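Local coordinates for ESX-5 secretion-associated protein EspG5 (Mycobacterium marinum, PDB 6VJ5) that acts as a specific cytoplasmic chaperone for its cognate PE/PPE proteins, helps prevent aggregation of their dimers and is required for secretion of LipY and PE31/PPE18, at residues Pro272-Pro275 against Gln276-Gln279; Gly281-Thr284 against Val285-Leu289. One frame throughout, in Å; residues are numbered along the deposited sequence.

Interaction 1 (Pro272-Pro275 against Gln276-Gln279); sequences PATP and QLVQ
T274 is the N-cap of helix 275-286, and its side chain accepts a bond from the N-H of L277 in the first turn. The capping bond runs from L277 N to T274 OG1 over 2.9 Å, with an N-H...O angle of 155°. At chi1 64° the hydroxyl of T274 sits between its own backbone N and carbonyl carbon, while CG2 lies beside the backbone N. This turns OG1 toward L277, where it meets the N-H. The backbone carbonyl of T274 serves the same turn. V278 N donates to T274 O at 2.8 Å, and Q279 N to P275 O at 3.1 Å.

The leucine packs back against the incoming chain. CD1 of L277 lies 3.8 Å from CD of P272, the two side chains meeting at a slant, and OG1 of T274 lies beside the same leucine branch. On another side, CG2 of V278 approaches CB of A273 at 4.0 Å. A273 is the centre of an inverse gamma turn, closed by a 2.6 Å bond from T274 N to P272 O. This tight turn joins the end of strand 267-272 to the helix. A273 also makes a backbone hydrogen bond with R251 of the adjacent antiparallel strand 250-256.

Interaction 2 (Gly281-Thr284 against Val285-Leu289); sequences GVKT and VLDTL
V285 meets G281, and T284 meets T288, one helical turn apart; D287 meets K283 with its carboxylate. V285 N donates to G281 O at 3.0 Å. With CG1 anti to the backbone N (chi1 168°), CG2 of V285 lies beside that N and comes to 3.3 Å from G281 O. The T284 carbonyl is flanked by the T288 side chain: T288 CG2 lies 3.1 Å from T284 O. The T284 hydroxyl turns back along the helix to bond V280 O.

D287 N bonds K283 O at 2.8 Å. Its side chain folds back along the helix, and OD2 comes to 3.2 Å from CG of K283. The lysine chain is extended until its last bend at chi4 (67°). NZ then lies 3.9 Å from D287 OD2, a long salt bridge between two exposed residues.

T288 OG1 donates to V285 O at 2.6 Å, and T288 N reaches the same oxygen from the same face of its plane. The side chains of V282, V285 and T288 touch strand 234-247, and V282 and L286 also touch helix 147-159. The i to i+4 bonds from V285 N to G281 O and D287 N to K283 O, followed by a type I turn from L286 to L289, fit the C-terminal end of an alpha-helix; here that helix packs on strand 234-247.

In the fold
Interactions 1 and 2 follow one another along the chain and both use helix 275-286. Interaction 1 is at its start and interaction 2 at its C-terminal part, with centres about 14 Å apart. Apart from adjoining in sequence they do not touch. Both lie on the same side of the centre of the chain. The helix follows strand 267-272 of the large antiparallel sheet. Its later turns lie on that same sheet, where L286 also touches strand 221-231. The two contacts therefore mark where the chain enters and leaves a helix that lies against the sheet of this EspG-family chaperone.

Interaction 1 (Pro272-Pro275 against Gln276-Gln279)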
loop_
_atom_site.group_PDB
_atom_site.type_symbol
_atom_site.label_atom_id
_atom_site.label_comp_id
_atom_site.label_asym_id
_atom_site.label_seq_id
_atom_site.Cartn_x
_atom_site.Cartn_y
_atom_site.Cartn_z
ATOM N N PRO C 272 -12.054 -39.862 -16.952
ATOM C CA PRO C 272 -10.902 -39.772 -17.855
ATOM C C PRO C 272 -10.991 -38.492 -18.665
ATOM O O PRO C 272 -12.066 -38.102 -19.124
ATOM C CB PRO C 272 -11.040 -41.017 -18.737
ATOM C CG PRO C 272 -12.516 -41.278 -18.772
ATOM C CD PRO C 272 -13.064 -40.830 -17.425
ATOM N N ALA C 273 -9.849 -37.830 -18.831
ATOM C CA ALA C 273 -9.828 -36.518 -19.466
ATOM C C ALA C 273 -10.050 -36.592 -20.970
ATOM O O ALA C 273 -9.210 -36.129 -21.749
ATOM C CB ALA C 273 -8.499 -35.817 -19.170
ATOM N N THR C 274 -11.181 -37.154 -21.392
ATOM C CA THR C 274 -11.508 -37.164 -22.809
ATOM C C THR C 274 -11.852 -35.750 -23.271
ATOM O O THR C 274 -12.392 -34.953 -22.498
ATOM C CB THR C 274 -12.693 -38.082 -23.099
ATOM O OG1 THR C 274 -13.868 -37.576 -22.448
ATOM C CG2 THR C 274 -12.410 -39.494 -22.614
ATOM N N PRO C 275 -11.561 -35.413 -24.529
ATOM C CA PRO C 275 -11.961 -34.085 -25.028
ATOM C C PRO C 275 -13.417 -33.764 -24.743
ATOM O O PRO C 275 -13.747 -32.606 -24.457
ATOM C CB PRO C 275 -11.676 -34.175 -26.534
ATOM C CG PRO C 275 -10.585 -35.205 -26.648
ATOM C CD PRO C 275 -10.883 -36.220 -25.563
ATOM N N GLN C 276 -14.302 -34.764 -24.787
ATOM C CA GLN C 276 -15.708 -34.502 -24.505
ATOM C C GLN C 276 -15.940 -34.242 -23.022
ATOM O O GLN C 276 -16.674 -33.315 -22.660
ATOM C CB GLN C 276 -16.575 -35.669 -24.973
ATOM C CG GLN C 276 -18.070 -35.415 -24.820
ATOM C CD GLN C 276 -18.843 -36.653 -24.395
ATOM O OE1 GLN C 276 -19.766 -36.571 -23.585
ATOM N NE2 GLN C 276 -18.468 -37.805 -24.941
ATOM N N LEU C 277 -15.336 -35.050 -22.148
ATOM C CA LEU C 277 -15.562 -34.877 -20.717
ATOM C C LEU C 277 -14.869 -33.631 -20.186
ATOM O O LEU C 277 -15.362 -33.008 -19.240
ATOM C CB LEU C 277 -15.090 -36.113 -19.959
ATOM C CG LEU C 277 -15.970 -37.344 -20.170
ATOM C CD1 LEU C 277 -15.302 -38.584 -19.602
ATOM C CD2 LEU C 277 -17.339 -37.144 -19.535
ATOM N N VAL C 278 -13.729 -33.255 -20.771
ATOM C CA VAL C 278 -13.121 -31.973 -20.430
ATOM C C VAL C 278 -14.046 -30.833 -20.836
ATOM O O VAL C 278 -14.132 -29.807 -20.151
ATOM C CB VAL C 278 -11.736 -31.842 -21.088
ATOM C CG1 VAL C 278 -11.169 -30.449 -20.854
ATOM C CG2 VAL C 278 -10.792 -32.899 -20.539
ATOM N N GLN C 279 -14.750 -30.993 -21.959
ATOM C CA GLN C 279 -15.773 -30.023 -22.337
ATOM C C GLN C 279 -16.928 -30.037 -21.344
ATOM O O GLN C 279 -17.466 -28.979 -20.994
ATOM C CB GLN C 279 -16.268 -30.317 -23.758
ATOM C CG GLN C 279 -17.434 -29.457 -24.240
ATOM C CD GLN C 279 -18.793 -30.024 -23.846
ATOM O OE1 GLN C 279 -19.632 -29.316 -23.290
ATOM N NE2 GLN C 279 -19.013 -31.303 -24.139
#

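Interaction 2 (Gly281-Thr284 against Val285-Leu289)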
loop_
_atom_site.group_PDB
_atom_site.type_symbol
_atom_site.label_atom_id
_atom_site.label_comp_id
_atom_site.label_asym_id
_atom_site.label_seq_id
_atom_site.Cartn_x
_atom_site.Cartn_y
_atom_site.Cartn_z
ATOM N N GLY C 281 -16.676 -30.761 -18.213
ATOM C CA GLY C 281 -16.213 -30.181 -16.964
ATOM C C GLY C 281 -16.179 -28.668 -17.005
ATOM O O GLY C 281 -16.552 -28.004 -16.034
ATOM N N VAL C 282 -15.730 -28.101 -18.127
ATOM C CA VAL C 282 -15.736 -26.649 -18.282
ATOM C C VAL C 282 -17.161 -26.120 -18.190
ATOM O O VAL C 282 -17.443 -25.151 -17.476
ATOM C CB VAL C 282 -15.069 -26.250 -19.611
ATOM C CG1 VAL C 282 -15.307 -24.772 -19.901
ATOM C CG2 VAL C 282 -13.583 -26.583 -19.573
ATOM N N LYS C 283 -18.081 -26.753 -18.919
ATOM C CA LYS C 283 -19.478 -26.342 -18.859
ATOM C C LYS C 283 -20.008 -26.412 -17.433
ATOM O O LYS C 283 -20.764 -25.535 -16.999
ATOM C CB LYS C 283 -20.321 -27.220 -19.780
ATOM C CG LYS C 283 -21.777 -26.795 -19.872
ATOM C CD LYS C 283 -22.611 -27.818 -20.629
ATOM C CE LYS C 283 -24.057 -27.362 -20.744
ATOM N NZ LYS C 283 -24.175 -26.156 -21.612
ATOM N N THR C 284 -19.626 -27.455 -16.690
ATOM C CA THR C 284 -20.128 -27.622 -15.330
ATOM C C THR C 284 -19.601 -26.538 -14.403
ATOM O O THR C 284 -20.293 -26.147 -13.454
ATOM C CB THR C 284 -19.743 -29.001 -14.797
ATOM O OG1 THR C 284 -20.335 -30.015 -15.620
ATOM C CG2 THR C 284 -20.217 -29.172 -13.368
ATOM N N VAL C 285 -18.385 -26.060 -14.654
ATOM C CA VAL C 285 -17.869 -24.913 -13.918
ATOM C C VAL C 285 -18.730 -23.690 -14.195
ATOM O O VAL C 285 -19.185 -23.001 -13.274
ATOM C CB VAL C 285 -16.398 -24.665 -14.299
ATOM C CG1 VAL C 285 -15.938 -23.315 -13.781
ATOM C CG2 VAL C 285 -15.517 -25.788 -13.771
ATOM N N LEU C 286 -18.977 -23.410 -15.478
ATOM C CA LEU C 286 -19.695 -22.197 -15.850
ATOM C C LEU C 286 -21.153 -22.246 -15.418
ATOM O O LEU C 286 -21.746 -21.201 -15.129
ATOM C CB LEU C 286 -19.599 -21.980 -17.359
ATOM C CG LEU C 286 -18.182 -21.771 -17.894
ATOM C CD1 LEU C 286 -18.163 -21.699 -19.411
ATOM C CD2 LEU C 286 -17.569 -20.510 -17.288
ATOM N N ASP C 287 -21.748 -23.434 -15.366
ATOM C CA ASP C 287 -23.146 -23.538 -14.967
ATOM C C ASP C 287 -23.329 -23.506 -13.456
ATOM O O ASP C 287 -24.474 -23.472 -12.991
ATOM C CB ASP C 287 -23.765 -24.812 -15.546
ATOM C CG ASP C 287 -23.866 -24.769 -17.062
ATOM O OD1 ASP C 287 -23.865 -23.652 -17.620
ATOM O OD2 ASP C 287 -23.950 -25.843 -17.693
ATOM N N THR C 288 -22.239 -23.505 -12.685
ATOM C CA THR C 288 -22.306 -23.349 -11.238
ATOM C C THR C 288 -22.011 -21.920 -10.794
ATOM O O THR C 288 -21.891 -21.666 -9.591
ATOM C CB THR C 288 -21.340 -24.310 -10.542
ATOM O OG1 THR C 288 -20.010 -24.120 -11.046
ATOM C CG2 THR C 288 -21.772 -25.752 -10.756
ATOM N N LEU C 289 -21.866 -20.991 -11.735
ATOM C CA LEU C 289 -21.717 -19.590 -11.382
ATOM C C LEU C 289 -22.989 -19.083 -10.704
ATOM O O LEU C 289 -24.095 -19.553 -10.999
ATOM C CB LEU C 289 -21.415 -18.759 -12.624
ATOM C CG LEU C 289 -19.985 -18.889 -13.143
ATOM C CD1 LEU C 289 -19.885 -18.392 -14.567
ATOM C CD2 LEU C 289 -19.041 -18.116 -12.234
#